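Local coordinates for tetraacyldisaccharide 4'-kinase (Aquifex aeolicus, PDB 4EHX), which probably transfers the gamma-phosphate of ATP to the 4'-position of a tetraacyldisaccharide 1-phosphate, forming lipid IVA at the membrane interface, at residues L7-N21 with R163-E176. Numbering follows the deposited sequence.
Sequences LPFSYLYEKIINFRN and RLLPAGNLREPLKE
Y13 swings its ring away from its backbone N (chi1 -176°) and across to the 163-176 loop, while S10 turns OG back beside its backbone N (chi1 -67°) to meet the turn at L164. In this atypical P-loop kinase, the contact lays the N-terminal helix 7-25 along the loop between helix 157-160 and strand 182-186. Y13 OH donates to R171 O at 3.0 Å, in the carbonyl plane and on a lone pair. L164 CD2 lies at the ring edge, 4.0 Å from Y13 CE2. Replacing Y13 by alanine removes the ring and hydroxyl, and R171 O would probably lose this donor while a gap opened beside the L164 methyl. S10 OG donates to L164 O from above the carbonyl plane, and G168 N reaches that oxygen from the opposite face. L164 crosses E14 at about a right angle, its CD1 3.3 Å from E14 CB. The cis-proline P166 sets its CG 3.5 Å from F9 CB. I17 CG2 rests against P173 CD. R171 itself turns toward the predicted ATP site and pairs with D139. Near N21, R179, which lies beyond the segment, forms salt bridges with both E172 and E176. The N21 amide stacks on the E176 carboxylate, their planes 29° apart. N21 ND2 donates to E172 OE2 at 2.8 Å, nearly along its C-O axis, and one water joins N18 OD1, N21 ND2 and E176 OE1.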
# COMPACT_ATOMS: atom_id res chain seq x y z
N LEU A 7 -5.87 -13.19 -23.99
CA LEU A 7 -4.95 -14.27 -23.64
C LEU A 7 -3.64 -14.30 -24.45
O LEU A 7 -2.60 -14.67 -23.91
CB LEU A 7 -5.66 -15.62 -23.78
CG LEU A 7 -6.58 -16.00 -22.62
CD1 LEU A 7 -7.53 -17.11 -23.05
CD2 LEU A 7 -5.76 -16.41 -21.41
N PRO A 8 -3.69 -13.93 -25.75
CA PRO A 8 -2.44 -13.90 -26.52
C PRO A 8 -1.42 -12.96 -25.91
O PRO A 8 -0.22 -13.25 -25.90
CB PRO A 8 -2.89 -13.36 -27.89
CG PRO A 8 -4.30 -13.84 -28.00
CD PRO A 8 -4.86 -13.70 -26.61
N PHE A 9 -1.89 -11.83 -25.39
CA PHE A 9 -1.01 -10.88 -24.73
C PHE A 9 -0.47 -11.46 -23.44
O PHE A 9 0.69 -11.25 -23.10
CB PHE A 9 -1.75 -9.56 -24.48
CG PHE A 9 -2.15 -8.85 -25.75
CD1 PHE A 9 -1.20 -8.19 -26.52
CD2 PHE A 9 -3.46 -8.87 -26.19
CE1 PHE A 9 -1.56 -7.55 -27.69
CE2 PHE A 9 -3.83 -8.24 -27.36
CZ PHE A 9 -2.87 -7.57 -28.11
N SER A 10 -1.30 -12.22 -22.72
CA SER A 10 -0.86 -12.89 -21.50
C SER A 10 0.26 -13.89 -21.74
O SER A 10 1.22 -13.94 -20.98
CB SER A 10 -2.03 -13.60 -20.82
OG SER A 10 -2.97 -12.66 -20.34
N TYR A 11 0.13 -14.71 -22.78
CA TYR A 11 1.18 -15.69 -23.08
C TYR A 11 2.48 -14.98 -23.45
O TYR A 11 3.56 -15.38 -23.04
CB TYR A 11 0.76 -16.62 -24.22
CG TYR A 11 -0.48 -17.42 -23.95
CD1 TYR A 11 -0.73 -17.98 -22.69
CD2 TYR A 11 -1.43 -17.60 -24.95
CE1 TYR A 11 -1.90 -18.71 -22.46
CE2 TYR A 11 -2.58 -18.33 -24.73
CZ TYR A 11 -2.81 -18.88 -23.50
OH TYR A 11 -3.96 -19.59 -23.32
N LEU A 12 2.36 -13.90 -24.23
CA LEU A 12 3.55 -13.14 -24.60
C LEU A 12 4.20 -12.53 -23.36
O LEU A 12 5.40 -12.68 -23.14
CB LEU A 12 3.19 -12.05 -25.61
CG LEU A 12 4.28 -11.02 -25.92
CD1 LEU A 12 5.44 -11.66 -26.65
CD2 LEU A 12 3.69 -9.87 -26.73
N TYR A 13 3.38 -11.85 -22.56
CA TYR A 13 3.82 -11.23 -21.32
C TYR A 13 4.51 -12.24 -20.40
O TYR A 13 5.50 -11.91 -19.74
CB TYR A 13 2.63 -10.59 -20.61
CG TYR A 13 2.98 -9.83 -19.36
CD1 TYR A 13 3.77 -8.68 -19.42
CD2 TYR A 13 2.52 -10.25 -18.12
CE1 TYR A 13 4.08 -7.97 -18.27
CE2 TYR A 13 2.84 -9.56 -16.97
CZ TYR A 13 3.62 -8.42 -17.05
OH TYR A 13 3.93 -7.73 -15.89
N GLU A 14 4.00 -13.47 -20.36
CA GLU A 14 4.62 -14.46 -19.49
C GLU A 14 6.06 -14.76 -19.93
O GLU A 14 6.95 -14.87 -19.10
CB GLU A 14 3.80 -15.76 -19.44
CG GLU A 14 4.41 -16.76 -18.47
CD GLU A 14 3.43 -17.81 -17.99
OE1 GLU A 14 2.36 -17.98 -18.62
OE2 GLU A 14 3.72 -18.46 -16.96
N LYS A 15 6.28 -14.87 -21.24
CA LYS A 15 7.63 -15.10 -21.75
C LYS A 15 8.58 -14.00 -21.30
O LYS A 15 9.70 -14.29 -20.87
CB LYS A 15 7.63 -15.15 -23.27
CG LYS A 15 6.94 -16.37 -23.85
CD LYS A 15 6.83 -16.23 -25.35
CE LYS A 15 6.11 -17.42 -25.98
NZ LYS A 15 4.72 -17.55 -25.46
N ILE A 16 8.14 -12.75 -21.43
CA ILE A 16 8.96 -11.59 -21.05
C ILE A 16 9.30 -11.59 -19.56
O ILE A 16 10.47 -11.42 -19.17
CB ILE A 16 8.27 -10.26 -21.44
CG1 ILE A 16 8.12 -10.17 -22.97
CG2 ILE A 16 9.04 -9.06 -20.89
CD1 ILE A 16 7.08 -9.17 -23.44
N ILE A 17 8.28 -11.77 -18.72
CA ILE A 17 8.46 -11.81 -17.27
C ILE A 17 9.35 -12.97 -16.83
O ILE A 17 10.27 -12.78 -16.01
CB ILE A 17 7.11 -11.89 -16.53
CG1 ILE A 17 6.29 -10.62 -16.76
CG2 ILE A 17 7.32 -12.07 -15.02
CD1 ILE A 17 6.93 -9.38 -16.17
N ASN A 18 9.08 -14.16 -17.36
CA ASN A 18 9.89 -15.34 -17.05
C ASN A 18 11.35 -15.16 -17.45
O ASN A 18 12.25 -15.61 -16.75
CB ASN A 18 9.33 -16.61 -17.72
CG ASN A 18 8.09 -17.15 -17.03
OD1 ASN A 18 7.69 -16.67 -15.96
ND2 ASN A 18 7.48 -18.18 -17.62
N PHE A 19 11.58 -14.53 -18.60
CA PHE A 19 12.96 -14.31 -19.04
C PHE A 19 13.69 -13.37 -18.08
O PHE A 19 14.82 -13.65 -17.67
CB PHE A 19 13.00 -13.74 -20.47
CG PHE A 19 14.40 -13.50 -20.97
CD1 PHE A 19 15.26 -14.56 -21.22
CD2 PHE A 19 14.87 -12.21 -21.18
CE1 PHE A 19 16.55 -14.34 -21.68
CE2 PHE A 19 16.16 -11.98 -21.65
CZ PHE A 19 17.00 -13.05 -21.89
N ARG A 20 13.04 -12.28 -17.70
CA ARG A 20 13.66 -11.34 -16.76
C ARG A 20 13.93 -12.03 -15.43
O ARG A 20 15.00 -11.87 -14.83
CB ARG A 20 12.77 -10.11 -16.56
CG ARG A 20 13.33 -9.10 -15.53
CD ARG A 20 12.56 -7.76 -15.52
NE ARG A 20 12.93 -6.93 -14.38
CZ ARG A 20 12.40 -7.08 -13.17
NH1 ARG A 20 11.47 -8.01 -13.00
NH2 ARG A 20 12.78 -6.32 -12.16
N ASN A 21 12.96 -12.80 -14.96
CA ASN A 21 13.16 -13.44 -13.66
C ASN A 21 14.25 -14.52 -13.70
O ASN A 21 14.97 -14.70 -12.73
CB ASN A 21 11.85 -13.99 -13.09
CG ASN A 21 11.02 -12.90 -12.41
OD1 ASN A 21 11.57 -12.05 -11.72
ND2 ASN A 21 9.71 -12.94 -12.60
N ARG A 163 -4.95 -14.94 -13.28
CA ARG A 163 -4.12 -15.17 -14.45
C ARG A 163 -3.23 -13.96 -14.72
O ARG A 163 -3.50 -12.86 -14.24
CB ARG A 163 -5.00 -15.42 -15.68
CG ARG A 163 -5.82 -16.70 -15.62
CD ARG A 163 -6.77 -16.80 -16.80
NE ARG A 163 -7.68 -15.66 -16.87
CZ ARG A 163 -8.71 -15.56 -17.71
NH1 ARG A 163 -8.97 -16.54 -18.57
NH2 ARG A 163 -9.48 -14.48 -17.69
N LEU A 164 -2.17 -14.16 -15.49
CA LEU A 164 -1.30 -13.05 -15.87
C LEU A 164 -2.05 -11.96 -16.64
O LEU A 164 -2.93 -12.26 -17.45
CB LEU A 164 -0.14 -13.56 -16.74
CG LEU A 164 1.02 -14.16 -15.94
CD1 LEU A 164 1.94 -14.98 -16.83
CD2 LEU A 164 1.78 -13.06 -15.24
N LEU A 165 -1.70 -10.71 -16.36
CA LEU A 165 -2.06 -9.57 -17.20
C LEU A 165 -1.75 -9.87 -18.67
O LEU A 165 -0.76 -10.53 -18.97
CB LEU A 165 -1.21 -8.36 -16.81
CG LEU A 165 -1.48 -7.72 -15.45
CD1 LEU A 165 -0.29 -6.86 -15.03
CD2 LEU A 165 -2.75 -6.90 -15.50
N PRO A 166 -2.58 -9.34 -19.58
CA PRO A 166 -3.78 -8.54 -19.28
C PRO A 166 -5.05 -9.37 -19.11
O PRO A 166 -6.07 -8.82 -18.72
CB PRO A 166 -3.90 -7.64 -20.51
CG PRO A 166 -3.34 -8.44 -21.61
CD PRO A 166 -2.24 -9.29 -21.02
N ALA A 167 -5.00 -10.67 -19.40
CA ALA A 167 -6.20 -11.50 -19.23
C ALA A 167 -6.66 -11.52 -17.76
O ALA A 167 -7.86 -11.49 -17.47
CB ALA A 167 -5.96 -12.92 -19.73
N GLY A 168 -5.71 -11.56 -16.84
CA GLY A 168 -6.03 -11.49 -15.42
C GLY A 168 -5.29 -10.36 -14.75
O GLY A 168 -4.82 -9.44 -15.43
N ASN A 169 -5.16 -10.43 -13.43
CA ASN A 169 -4.53 -9.35 -12.67
C ASN A 169 -3.12 -9.62 -12.19
O ASN A 169 -2.52 -8.77 -11.53
CB ASN A 169 -5.40 -8.99 -11.45
CG ASN A 169 -6.80 -8.61 -11.84
OD1 ASN A 169 -7.03 -7.55 -12.43
ND2 ASN A 169 -7.76 -9.47 -11.53
N LEU A 170 -2.57 -10.79 -12.49
CA LEU A 170 -1.24 -11.12 -11.98
C LEU A 170 -0.13 -10.37 -12.72
O LEU A 170 -0.10 -10.33 -13.96
CB LEU A 170 -1.00 -12.63 -12.03
CG LEU A 170 -1.88 -13.49 -11.12
CD1 LEU A 170 -1.53 -14.96 -11.28
CD2 LEU A 170 -1.73 -13.04 -9.67
N ARG A 171 0.77 -9.76 -11.96
CA ARG A 171 1.94 -9.10 -12.55
C ARG A 171 3.03 -10.12 -12.87
O ARG A 171 3.88 -9.87 -13.72
CB ARG A 171 2.49 -8.01 -11.62
CG ARG A 171 1.62 -6.75 -11.59
CD ARG A 171 2.27 -5.62 -10.80
NE ARG A 171 2.22 -5.85 -9.36
CZ ARG A 171 2.61 -4.97 -8.45
NH1 ARG A 171 3.08 -3.78 -8.82
NH2 ARG A 171 2.53 -5.27 -7.16
N GLU A 172 3.01 -11.24 -12.15
CA GLU A 172 3.96 -12.34 -12.33
C GLU A 172 3.25 -13.66 -12.08
O GLU A 172 2.29 -13.70 -11.31
CB GLU A 172 5.09 -12.29 -11.30
CG GLU A 172 5.80 -11.00 -11.17
CD GLU A 172 7.01 -11.15 -10.26
OE1 GLU A 172 6.96 -10.67 -9.11
OE2 GLU A 172 8.00 -11.78 -10.71
N PRO A 173 3.76 -14.75 -12.68
CA PRO A 173 3.21 -16.09 -12.48
C PRO A 173 3.28 -16.49 -11.03
O PRO A 173 4.19 -16.06 -10.32
CB PRO A 173 4.16 -16.98 -13.29
CG PRO A 173 4.75 -16.08 -14.32
CD PRO A 173 4.85 -14.73 -13.68
N LEU A 174 2.34 -17.31 -10.59
CA LEU A 174 2.28 -17.76 -9.20
C LEU A 174 3.54 -18.52 -8.74
O LEU A 174 3.82 -18.57 -7.55
CB LEU A 174 1.03 -18.61 -8.97
CG LEU A 174 -0.34 -17.93 -9.10
CD1 LEU A 174 -1.47 -18.96 -9.02
CD2 LEU A 174 -0.51 -16.85 -8.03
N LYS A 175 4.29 -19.12 -9.67
CA LYS A 175 5.52 -19.82 -9.27
C LYS A 175 6.49 -18.89 -8.53
O LYS A 175 7.33 -19.35 -7.75
CB LYS A 175 6.22 -20.47 -10.47
CG LYS A 175 6.93 -19.48 -11.40
CD LYS A 175 7.64 -20.18 -12.58
CE LYS A 175 8.43 -19.16 -13.40
NZ LYS A 175 9.25 -19.78 -14.48
N GLU A 176 6.39 -17.60 -8.79
CA GLU A 176 7.29 -16.62 -8.17
C GLU A 176 7.03 -16.40 -6.68
O GLU A 176 7.77 -15.70 -6.00
CB GLU A 176 7.26 -15.29 -8.93
CG GLU A 176 7.74 -15.43 -10.37
CD GLU A 176 9.16 -15.95 -10.47
OE1 GLU A 176 9.49 -16.57 -11.50
OE2 GLU A 176 9.97 -15.74 -9.53
O HOH W 1 8.53 -15.29 -13.72
O HOH W 2 11.40 -17.68 -14.98
O HOH W 3 10.35 -9.68 -11.02